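Core protein P7 (Pseudomonas phage phi12, PDB 2Q82) is a structural protein of the inner core of a double-stranded RNA phage and, as in related cystoviruses, probably assists RNA packaging. Local coordinates at residues 18-22 / 114-119; 62-66 / 97-101; 85-91 / 107-113. One frame throughout, in Å; residues are numbered along the deposited sequence.

Overall arrangement
Contact 3 lies nearest the centre of the chain, contacts 1 and 2 on opposite sides of it, their centres 24 Å apart. In contact 3 (85-91 / 107-113) main-chain hydrogen bonds join two parallel strands at one side of the five-stranded sheet. Contact 1 (18-22 / 114-119) shares helix 112-127 with it and pairs two helices through a charged cluster set beside apolar side chains. Contact 2 (62-66 / 97-101) is buried apart from the side of D65, and its chief polar link joins D65, just past a strand end, to the hydroxyl of S97, which also caps a helix. Contacts 1 and 3 touch through V115 and V110; contacts 2 and 3 meet where D101 approaches R87.

Contact 1: 18-22 / 114-119; sequences RLAQY and RVLNDI
OD2 of D118 is gripped by two donors from helix 15-23: NE of R18 at 3.0 Å and OH of Y22 at 2.9 Å. Y22 OH donates to the anti lone pair of D118 OD2, the ring lying nearly coplanar with the carboxylate, whereas R18 comes from above the carboxylate plane. Its grip is side-on through two nitrogens, and the second, NH2, reaches D118 OD1 at 2.9 Å in an almost straight bond. A bend at chi3 (-49°) turns the end of the R18 chain, whose guanidinium plane contains both oxygens to within a few degrees. R114, one turn before D118, adds NH1 to OD1 at 2.7 Å, so two arginines share one buried carboxylate and probably favour its ionised form. Beside this cluster the contact turns apolar. V115 CG1 lies over one face of the Y22 ring, 4.1 Å from its centroid, a CH-pi contact, while the opposite face meets R18 O of its own helix. L19 CD2 packs on I119 CG1 at 3.8 Å. The helix segments cross at -112°, their axes 10.4 Å apart. Helix 15-23 runs on into strand 25-30 and helix 112-127 follows strand 109-111, so the pair packs beside that part of the sheet; I119 and L116 also touch F41 in the loop before strand 42-45.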
loop_
_atom_site.group_PDB
_atom_site.type_symbol
_atom_site.label_atom_id
_atom_site.label_comp_id
_atom_site.label_asym_id
_atom_site.label_seq_id
_atom_site.Cartn_x
_atom_site.Cartn_y
_atom_site.Cartn_z
ATOM N N ARG A 18 -2.384 -23.179 9.540
ATOM C CA ARG A 18 -2.857 -22.730 8.248
ATOM C C ARG A 18 -3.820 -21.595 8.416
ATOM O O ARG A 18 -3.706 -20.571 7.743
ATOM C CB ARG A 18 -3.523 -23.854 7.479
ATOM C CG ARG A 18 -2.493 -24.807 6.977
ATOM C CD ARG A 18 -2.987 -25.751 5.913
ATOM N NE ARG A 18 -4.244 -26.438 6.195
ATOM C CZ ARG A 18 -4.364 -27.614 6.810
ATOM N NH1 ARG A 18 -3.297 -28.270 7.252
ATOM N NH2 ARG A 18 -5.560 -28.181 6.908
ATOM N N LEU A 19 -4.768 -21.765 9.320
ATOM C CA LEU A 19 -5.755 -20.734 9.546
ATOM C C LEU A 19 -5.153 -19.466 10.089
ATOM O O LEU A 19 -5.644 -18.372 9.816
ATOM C CB LEU A 19 -6.787 -21.219 10.534
ATOM C CG LEU A 19 -7.609 -22.377 10.011
ATOM C CD1 LEU A 19 -8.189 -23.126 11.178
ATOM C CD2 LEU A 19 -8.699 -21.863 9.090
ATOM N N ALA A 20 -4.087 -19.605 10.867
ATOM C CA ALA A 20 -3.433 -18.449 11.461
ATOM C C ALA A 20 -2.870 -17.559 10.369
ATOM O O ALA A 20 -2.936 -16.339 10.455
ATOM C CB ALA A 20 -2.338 -18.885 12.411
ATOM N N GLN A 21 -2.326 -18.176 9.329
ATOM C CA GLN A 21 -1.745 -17.413 8.239
ATOM C C GLN A 21 -2.763 -16.835 7.260
ATOM O O GLN A 21 -2.587 -15.722 6.781
ATOM C CB GLN A 21 -0.652 -18.202 7.524
ATOM C CG GLN A 21 -1.144 -19.360 6.700
ATOM C CD GLN A 21 -0.050 -19.957 5.845
ATOM O OE1 GLN A 21 0.095 -19.614 4.671
ATOM N NE2 GLN A 21 0.731 -20.857 6.429
ATOM N N TYR A 22 -3.831 -17.576 6.971
ATOM C CA TYR A 22 -4.978 -16.992 6.280
ATOM C C TYR A 22 -5.378 -15.712 6.989
ATOM O O TYR A 22 -5.529 -14.664 6.374
ATOM C CB TYR A 22 -6.185 -17.934 6.292
ATOM C CG TYR A 22 -5.973 -19.279 5.645
ATOM C CD1 TYR A 22 -4.923 -19.500 4.773
ATOM C CD2 TYR A 22 -6.834 -20.330 5.911
ATOM C CE1 TYR A 22 -4.736 -20.730 4.188
ATOM C CE2 TYR A 22 -6.657 -21.556 5.333
ATOM C CZ TYR A 22 -5.608 -21.756 4.475
ATOM O OH TYR A 22 -5.436 -22.987 3.902
ATOM N N ARG A 114 -9.192 -25.331 -0.875
ATOM C CA ARG A 114 -8.551 -25.817 0.336
ATOM C C ARG A 114 -8.711 -24.786 1.425
ATOM O O ARG A 114 -9.003 -25.149 2.560
ATOM C CB ARG A 114 -7.074 -26.067 0.047
ATOM C CG ARG A 114 -6.210 -26.189 1.272
ATOM C CD ARG A 114 -5.969 -27.592 1.693
ATOM N NE ARG A 114 -7.175 -28.398 1.613
ATOM C CZ ARG A 114 -7.796 -28.885 2.678
ATOM N NH1 ARG A 114 -7.316 -28.642 3.885
ATOM N NH2 ARG A 114 -8.881 -29.632 2.527
ATOM N N VAL A 115 -8.553 -23.507 1.109
ATOM C CA VAL A 115 -8.715 -22.459 2.099
ATOM C C VAL A 115 -10.118 -22.483 2.707
ATOM O O VAL A 115 -10.288 -22.461 3.924
ATOM C CB VAL A 115 -8.480 -21.074 1.447
ATOM C CG1 VAL A 115 -8.909 -19.966 2.385
ATOM C CG2 VAL A 115 -7.016 -20.923 1.079
ATOM N N LEU A 116 -11.127 -22.532 1.850
ATOM C CA LEU A 116 -12.501 -22.548 2.316
ATOM C C LEU A 116 -12.802 -23.789 3.152
ATOM O O LEU A 116 -13.516 -23.715 4.146
ATOM C CB LEU A 116 -13.445 -22.479 1.125
ATOM C CG LEU A 116 -13.386 -21.120 0.432
ATOM C CD1 LEU A 116 -14.131 -21.182 -0.878
ATOM C CD2 LEU A 116 -13.987 -20.049 1.330
ATOM N N ASN A 117 -12.259 -24.923 2.721
ATOM C CA ASN A 117 -12.443 -26.178 3.427
ATOM C C ASN A 117 -11.966 -26.021 4.862
ATOM O O ASN A 117 -12.671 -26.355 5.806
ATOM C CB ASN A 117 -11.619 -27.279 2.771
ATOM C CG ASN A 117 -12.273 -27.849 1.532
ATOM O OD1 ASN A 117 -11.689 -28.697 0.861
ATOM N ND2 ASN A 117 -13.480 -27.404 1.228
ATOM N N ASP A 118 -10.749 -25.524 5.011
ATOM C CA ASP A 118 -10.162 -25.347 6.329
ATOM C C ASP A 118 -11.004 -24.479 7.236
ATOM O O ASP A 118 -11.239 -24.812 8.394
ATOM C CB ASP A 118 -8.763 -24.741 6.220
ATOM C CG ASP A 118 -7.759 -25.708 5.634
ATOM O OD1 ASP A 118 -7.939 -26.933 5.819
ATOM O OD2 ASP A 118 -6.784 -25.246 5.006
ATOM N N ILE A 119 -11.456 -23.351 6.712
ATOM C CA ILE A 119 -12.253 -22.439 7.508
ATOM C C ILE A 119 -13.595 -23.047 7.883
ATOM O O ILE A 119 -14.073 -22.871 8.994
ATOM C CB ILE A 119 -12.475 -21.128 6.758
ATOM C CG1 ILE A 119 -11.122 -20.430 6.553
ATOM C CG2 ILE A 119 -13.434 -20.249 7.530
ATOM C CD1 ILE A 119 -11.133 -19.295 5.543
#

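Contact 2: 62-66 / 97-101; sequences VLGDD and SALVD
The carboxylate of D65 is met by S97 OG from above its plane: OD1 accepts a hydrogen bond from the hydroxyl at 2.7 Å with the donor 38° out of that plane. The other oxygen, OD2, accepts a hydrogen bond from a water at 3.0 Å, and the same water accepts from L99 N, so the carboxylate is tied to the first turn of the helix directly and through solvent. The motif is a helix N-cap set against the end of a strand in a parallel alpha/beta fold. S97 immediately precedes helix 98-103, and its OG accepts from V100 N at 3.0 Å along a nearly straight N-H...O line (177°). OG stands opposite the backbone nitrogen of S97 (chi1 153°), a placing that lets it serve both partners, receiving from the helix while donating to D65. A negative group beside a helix N-terminus would probably be favoured by the partial positive charge there. The backbone around the cap is tied to the end of strand 25-30 and the loop after it: N32 OD1 accepts from D65 N, and S30 OG accepts from S97 N. On the strand side L63 also packs on L70 and F74 of helix 68-76, so the end of strand 59-63 lies between helices 68-76 and 98-103. L99 extends from the same turn, and its CD2 lies 3.9 Å from D65 O at the outer margin, where D65 is on the solvent side. Deeper in, buried V100 presents its two methyls to the strand end: CG1 stands 4.1 Å from L63 CB, and CG2 sits 3.3 Å from G64 O.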
loop_
_atom_site.group_PDB
_atom_site.type_symbol
_atom_site.label_atom_id
_atom_site.label_comp_id
_atom_site.label_asym_id
_atom_site.label_seq_id
_atom_site.Cartn_x
_atom_site.Cartn_y
_atom_site.Cartn_z
ATOM N N VAL A 62 -9.186 -8.724 -5.993
ATOM C CA VAL A 62 -9.220 -9.231 -7.350
ATOM C C VAL A 62 -8.448 -8.331 -8.291
ATOM O O VAL A 62 -8.750 -7.144 -8.427
ATOM C CB VAL A 62 -10.661 -9.350 -7.847
ATOM C CG1 VAL A 62 -10.691 -10.025 -9.209
ATOM C CG2 VAL A 62 -11.482 -10.131 -6.841
ATOM N N LEU A 63 -7.462 -8.924 -8.950
ATOM C CA LEU A 63 -6.632 -8.202 -9.880
ATOM C C LEU A 63 -6.738 -8.676 -11.300
ATOM O O LEU A 63 -6.577 -9.853 -11.584
ATOM C CB LEU A 63 -5.158 -8.336 -9.455
ATOM C CG LEU A 63 -4.708 -7.391 -8.332
ATOM C CD1 LEU A 63 -5.430 -7.684 -7.109
ATOM C CD2 LEU A 63 -3.258 -7.531 -8.083
ATOM N N GLY A 64 -7.031 -7.747 -12.195
ATOM C CA GLY A 64 -7.087 -8.077 -13.609
ATOM C C GLY A 64 -6.037 -7.269 -14.354
ATOM O O GLY A 64 -5.147 -6.648 -13.769
ATOM N N ASP A 65 -6.142 -7.272 -15.671
ATOM C CA ASP A 65 -5.207 -6.553 -16.503
ATOM C C ASP A 65 -5.023 -5.124 -16.108
ATOM O O ASP A 65 -3.953 -4.578 -16.304
ATOM C CB ASP A 65 -5.694 -6.594 -17.928
ATOM C CG ASP A 65 -5.393 -7.901 -18.577
ATOM O OD1 ASP A 65 -5.482 -8.955 -17.951
ATOM O OD2 ASP A 65 -5.064 -7.904 -19.756
ATOM N N ASP A 66 -6.049 -4.498 -15.550
ATOM C CA ASP A 66 -5.918 -3.106 -15.189
ATOM C C ASP A 66 -5.097 -2.894 -13.928
ATOM O O ASP A 66 -4.848 -1.763 -13.539
ATOM C CB ASP A 66 -7.306 -2.471 -15.074
ATOM C CG ASP A 66 -8.148 -3.069 -13.958
ATOM O OD1 ASP A 66 -7.907 -4.229 -13.569
ATOM O OD2 ASP A 66 -9.063 -2.364 -13.497
ATOM N N SER A 97 -5.949 -13.503 -15.482
ATOM C CA SER A 97 -5.310 -12.527 -16.334
ATOM C C SER A 97 -3.902 -13.047 -16.507
ATOM O O SER A 97 -3.187 -13.262 -15.530
ATOM C CB SER A 97 -5.251 -11.164 -15.663
ATOM O OG SER A 97 -4.154 -10.422 -16.170
ATOM N N ALA A 98 -3.511 -13.259 -17.756
ATOM C CA ALA A 98 -2.182 -13.757 -18.048
ATOM C C ALA A 98 -1.119 -12.780 -17.564
ATOM O O ALA A 98 -0.045 -13.186 -17.137
ATOM C CB ALA A 98 -2.038 -13.983 -19.529
ATOM N N LEU A 99 -1.424 -11.493 -17.643
ATOM C CA LEU A 99 -0.487 -10.473 -17.213
ATOM C C LEU A 99 -0.273 -10.573 -15.708
ATOM O O LEU A 99 0.862 -10.639 -15.228
ATOM C CB LEU A 99 -1.016 -9.090 -17.577
ATOM C CG LEU A 99 -0.202 -7.902 -17.061
ATOM C CD1 LEU A 99 1.197 -7.950 -17.625
ATOM C CD2 LEU A 99 -0.878 -6.610 -17.456
ATOM N N VAL A 100 -1.367 -10.589 -14.958
ATOM C CA VAL A 100 -1.264 -10.688 -13.509
ATOM C C VAL A 100 -0.566 -11.989 -13.116
ATOM O O VAL A 100 0.328 -12.000 -12.272
ATOM C CB VAL A 100 -2.651 -10.612 -12.852
ATOM C CG1 VAL A 100 -2.563 -10.946 -11.372
ATOM C CG2 VAL A 100 -3.216 -9.212 -13.026
ATOM N N ASP A 101 -0.965 -13.097 -13.729
ATOM C CA ASP A 101 -0.338 -14.366 -13.395
ATOM C C ASP A 101 1.175 -14.313 -13.572
ATOM O O ASP A 101 1.920 -14.858 -12.769
ATOM C CB ASP A 101 -0.866 -15.482 -14.276
ATOM C CG ASP A 101 -2.289 -15.856 -13.946
ATOM O OD1 ASP A 101 -2.846 -15.348 -12.952
ATOM O OD2 ASP A 101 -2.838 -16.676 -14.698
HETATM O O HOH W 1 -3.708 -10.533 -19.725
#

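Contact 3: 85-91 / 107-113; sequences IIRVVDV and LHEVSMV
V88 and V110 are paired across the strands at the tight centre of this contact, where strands 84-89 and 109-111 run parallel. V110 N donates to R87 O at 2.8 Å and V110 O accepts from V89 N at 2.8 Å, so one residue bonds on both sides of V88, as in a parallel pair, although the strand segments are turned 57° from each other. The pairing continues past the strand end, where M112 N, in the first turn of helix 112-127, donates to V89 O at 2.8 Å in a nearly straight bond (177°). On the face that V88 and V110 share, I86 CG2 packs on V110 CB, and the selenomethionine M112 lies alongside V88, pointing the same way, with M112 SE 4.1 Å from V88 CG1. V91 CG2 closes on M112 CB at 3.6 Å. The side of R87 and E109 is looser; E109 is exposed, and so is D90 in the loop beyond the strand. Here R87, extended from CG to NE, lies side by side with E109, whose CG sits over the centre of one guanidinium face. The charged pair, R87 NH2 and E109 OE2, is long at 3.6 Å, and the oxygen stands well out of the guanidinium plane, so no N-H points at it. A directed bond runs instead from R87 NH1 to L107 O at 3.2 Å, in the carbonyl plane but bent at the hydrogen (144°). S111, at the N-cap of helix 112-127, receives a weak bond from V113 N. Strand 84-89, helix 98-103 and strand 109-111 form a beta-alpha-beta unit. The chemistry implies that the backbone sets the register, while E109 adds a long, undirected attraction and covers one guanidinium face of R87.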
loop_
_atom_site.group_PDB
_atom_site.type_symbol
_atom_site.label_atom_id
_atom_site.label_comp_id
_atom_site.label_asym_id
_atom_site.label_seq_id
_atom_site.Cartn_x
_atom_site.Cartn_y
_atom_site.Cartn_z
ATOM N N ILE A 85 0.961 -11.811 1.271
ATOM C CA ILE A 85 0.076 -11.987 0.141
ATOM C C ILE A 85 0.008 -13.449 -0.200
ATOM O O ILE A 85 1.007 -14.139 -0.284
ATOM C CB ILE A 85 0.611 -11.265 -1.079
ATOM C CG1 ILE A 85 0.686 -9.778 -0.784
ATOM C CG2 ILE A 85 -0.246 -11.558 -2.293
ATOM C CD1 ILE A 85 1.910 -9.401 -0.149
ATOM N N ILE A 86 -1.218 -13.920 -0.412
ATOM C CA ILE A 86 -1.417 -15.297 -0.757
ATOM C C ILE A 86 -2.117 -15.299 -2.098
ATOM O O ILE A 86 -3.214 -14.755 -2.225
ATOM C CB ILE A 86 -2.319 -15.976 0.264
ATOM C CG1 ILE A 86 -1.576 -16.170 1.588
ATOM C CG2 ILE A 86 -2.801 -17.277 -0.291
ATOM C CD1 ILE A 86 -2.472 -16.511 2.774
ATOM N N ARG A 87 -1.503 -15.922 -3.093
ATOM C CA ARG A 87 -2.101 -15.974 -4.412
ATOM C C ARG A 87 -3.083 -17.131 -4.496
ATOM O O ARG A 87 -2.706 -18.281 -4.284
ATOM C CB ARG A 87 -1.013 -16.152 -5.441
ATOM C CG ARG A 87 -1.509 -16.320 -6.832
ATOM C CD ARG A 87 -0.319 -16.509 -7.719
ATOM N NE ARG A 87 -0.723 -16.891 -9.056
ATOM C CZ ARG A 87 0.105 -17.380 -9.967
ATOM N NH1 ARG A 87 1.388 -17.549 -9.686
ATOM N NH2 ARG A 87 -0.358 -17.713 -11.160
ATOM N N VAL A 88 -4.340 -16.838 -4.811
ATOM C CA VAL A 88 -5.313 -17.912 -4.877
ATOM C C VAL A 88 -5.828 -18.287 -6.244
ATOM O O VAL A 88 -6.027 -17.455 -7.130
ATOM C CB VAL A 88 -6.529 -17.649 -3.981
ATOM C CG1 VAL A 88 -6.082 -17.502 -2.553
ATOM C CG2 VAL A 88 -7.278 -16.415 -4.447
ATOM N N VAL A 89 -6.056 -19.581 -6.381
ATOM C CA VAL A 89 -6.567 -20.142 -7.603
ATOM C C VAL A 89 -7.702 -21.102 -7.307
ATOM O O VAL A 89 -8.041 -21.358 -6.160
ATOM C CB VAL A 89 -5.479 -20.889 -8.372
ATOM C CG1 VAL A 89 -4.445 -19.898 -8.875
ATOM C CG2 VAL A 89 -4.833 -21.948 -7.484
ATOM N N ASP A 90 -8.265 -21.632 -8.379
ATOM C CA ASP A 90 -9.353 -22.579 -8.314
ATOM C C ASP A 90 -10.609 -21.972 -7.749
ATOM O O ASP A 90 -11.411 -22.668 -7.142
ATOM C CB ASP A 90 -8.975 -23.803 -7.484
ATOM C CG ASP A 90 -7.878 -24.619 -8.125
ATOM O OD1 ASP A 90 -7.755 -24.587 -9.369
ATOM O OD2 ASP A 90 -7.151 -25.309 -7.385
ATOM N N VAL A 91 -10.774 -20.661 -7.919
ATOM C CA VAL A 91 -11.990 -20.021 -7.449
ATOM C C VAL A 91 -12.983 -20.343 -8.559
ATOM O O VAL A 91 -12.705 -20.128 -9.732
ATOM C CB VAL A 91 -11.826 -18.518 -7.309
ATOM C CG1 VAL A 91 -13.164 -17.902 -6.972
ATOM C CG2 VAL A 91 -10.805 -18.207 -6.208
ATOM N N LEU A 107 4.921 -16.096 -6.606
ATOM C CA LEU A 107 4.032 -16.495 -5.526
ATOM C C LEU A 107 3.436 -17.838 -5.823
ATOM O O LEU A 107 2.955 -18.096 -6.922
ATOM C CB LEU A 107 2.884 -15.516 -5.329
ATOM C CG LEU A 107 3.220 -14.210 -4.644
ATOM C CD1 LEU A 107 4.430 -13.593 -5.307
ATOM C CD2 LEU A 107 2.032 -13.282 -4.719
ATOM N N HIS A 108 3.476 -18.674 -4.803
ATOM C CA HIS A 108 2.956 -20.025 -4.844
ATOM C C HIS A 108 1.427 -19.991 -4.878
ATOM O O HIS A 108 0.794 -19.374 -4.030
ATOM C CB HIS A 108 3.462 -20.743 -3.600
ATOM C CG HIS A 108 3.189 -22.205 -3.573
ATOM N ND1 HIS A 108 3.870 -23.065 -2.729
ATOM C CD2 HIS A 108 2.296 -22.978 -4.236
ATOM C CE1 HIS A 108 3.411 -24.286 -2.875
ATOM N NE2 HIS A 108 2.448 -24.263 -3.790
ATOM N N GLU A 109 0.856 -20.651 -5.883
ATOM C CA GLU A 109 -0.589 -20.725 -6.063
ATOM C C GLU A 109 -1.219 -21.552 -4.963
ATOM O O GLU A 109 -0.806 -22.681 -4.719
ATOM C CB GLU A 109 -0.936 -21.392 -7.385
ATOM C CG GLU A 109 -0.403 -20.696 -8.603
ATOM C CD GLU A 109 -0.848 -21.363 -9.886
ATOM O OE1 GLU A 109 -1.969 -21.913 -9.912
ATOM O OE2 GLU A 109 -0.085 -21.321 -10.870
ATOM N N VAL A 110 -2.236 -21.008 -4.317
ATOM C CA VAL A 110 -2.897 -21.741 -3.270
ATOM C C VAL A 110 -4.337 -21.945 -3.688
ATOM O O VAL A 110 -4.967 -21.031 -4.208
ATOM C CB VAL A 110 -2.824 -20.978 -1.974
ATOM C CG1 VAL A 110 -3.735 -21.597 -0.950
ATOM C CG2 VAL A 110 -1.390 -20.973 -1.492
ATOM N N SER A 111 -4.858 -23.144 -3.476
ATOM C CA SER A 111 -6.226 -23.396 -3.882
ATOM C C SER A 111 -7.242 -22.829 -2.913
ATOM O O SER A 111 -7.237 -23.124 -1.722
ATOM C CB SER A 111 -6.484 -24.884 -4.092
ATOM O OG SER A 111 -7.867 -25.124 -4.256
HETATM N N MSE A 112 -8.125 -21.999 -3.450
HETATM C CA MSE A 112 -9.148 -21.383 -2.636
HETATM C C MSE A 112 -10.075 -22.430 -2.031
HETATM O O MSE A 112 -10.657 -22.218 -0.980
HETATM C CB MSE A 112 -9.981 -20.423 -3.459
HETATM C CG MSE A 112 -10.966 -19.630 -2.615
HETATM SE SE MSE A 112 -10.050 -18.148 -1.714
HETATM C CE MSE A 112 -10.976 -18.030 0.011
ATOM N N VAL A 113 -10.217 -23.554 -2.717
ATOM C CA VAL A 113 -11.070 -24.628 -2.229
ATOM C C VAL A 113 -10.506 -25.171 -0.905
ATOM O O VAL A 113 -11.236 -25.437 0.042
ATOM C CB VAL A 113 -11.157 -25.739 -3.250
ATOM C CG1 VAL A 113 -11.871 -26.943 -2.658
ATOM C CG2 VAL A 113 -11.893 -25.235 -4.478
#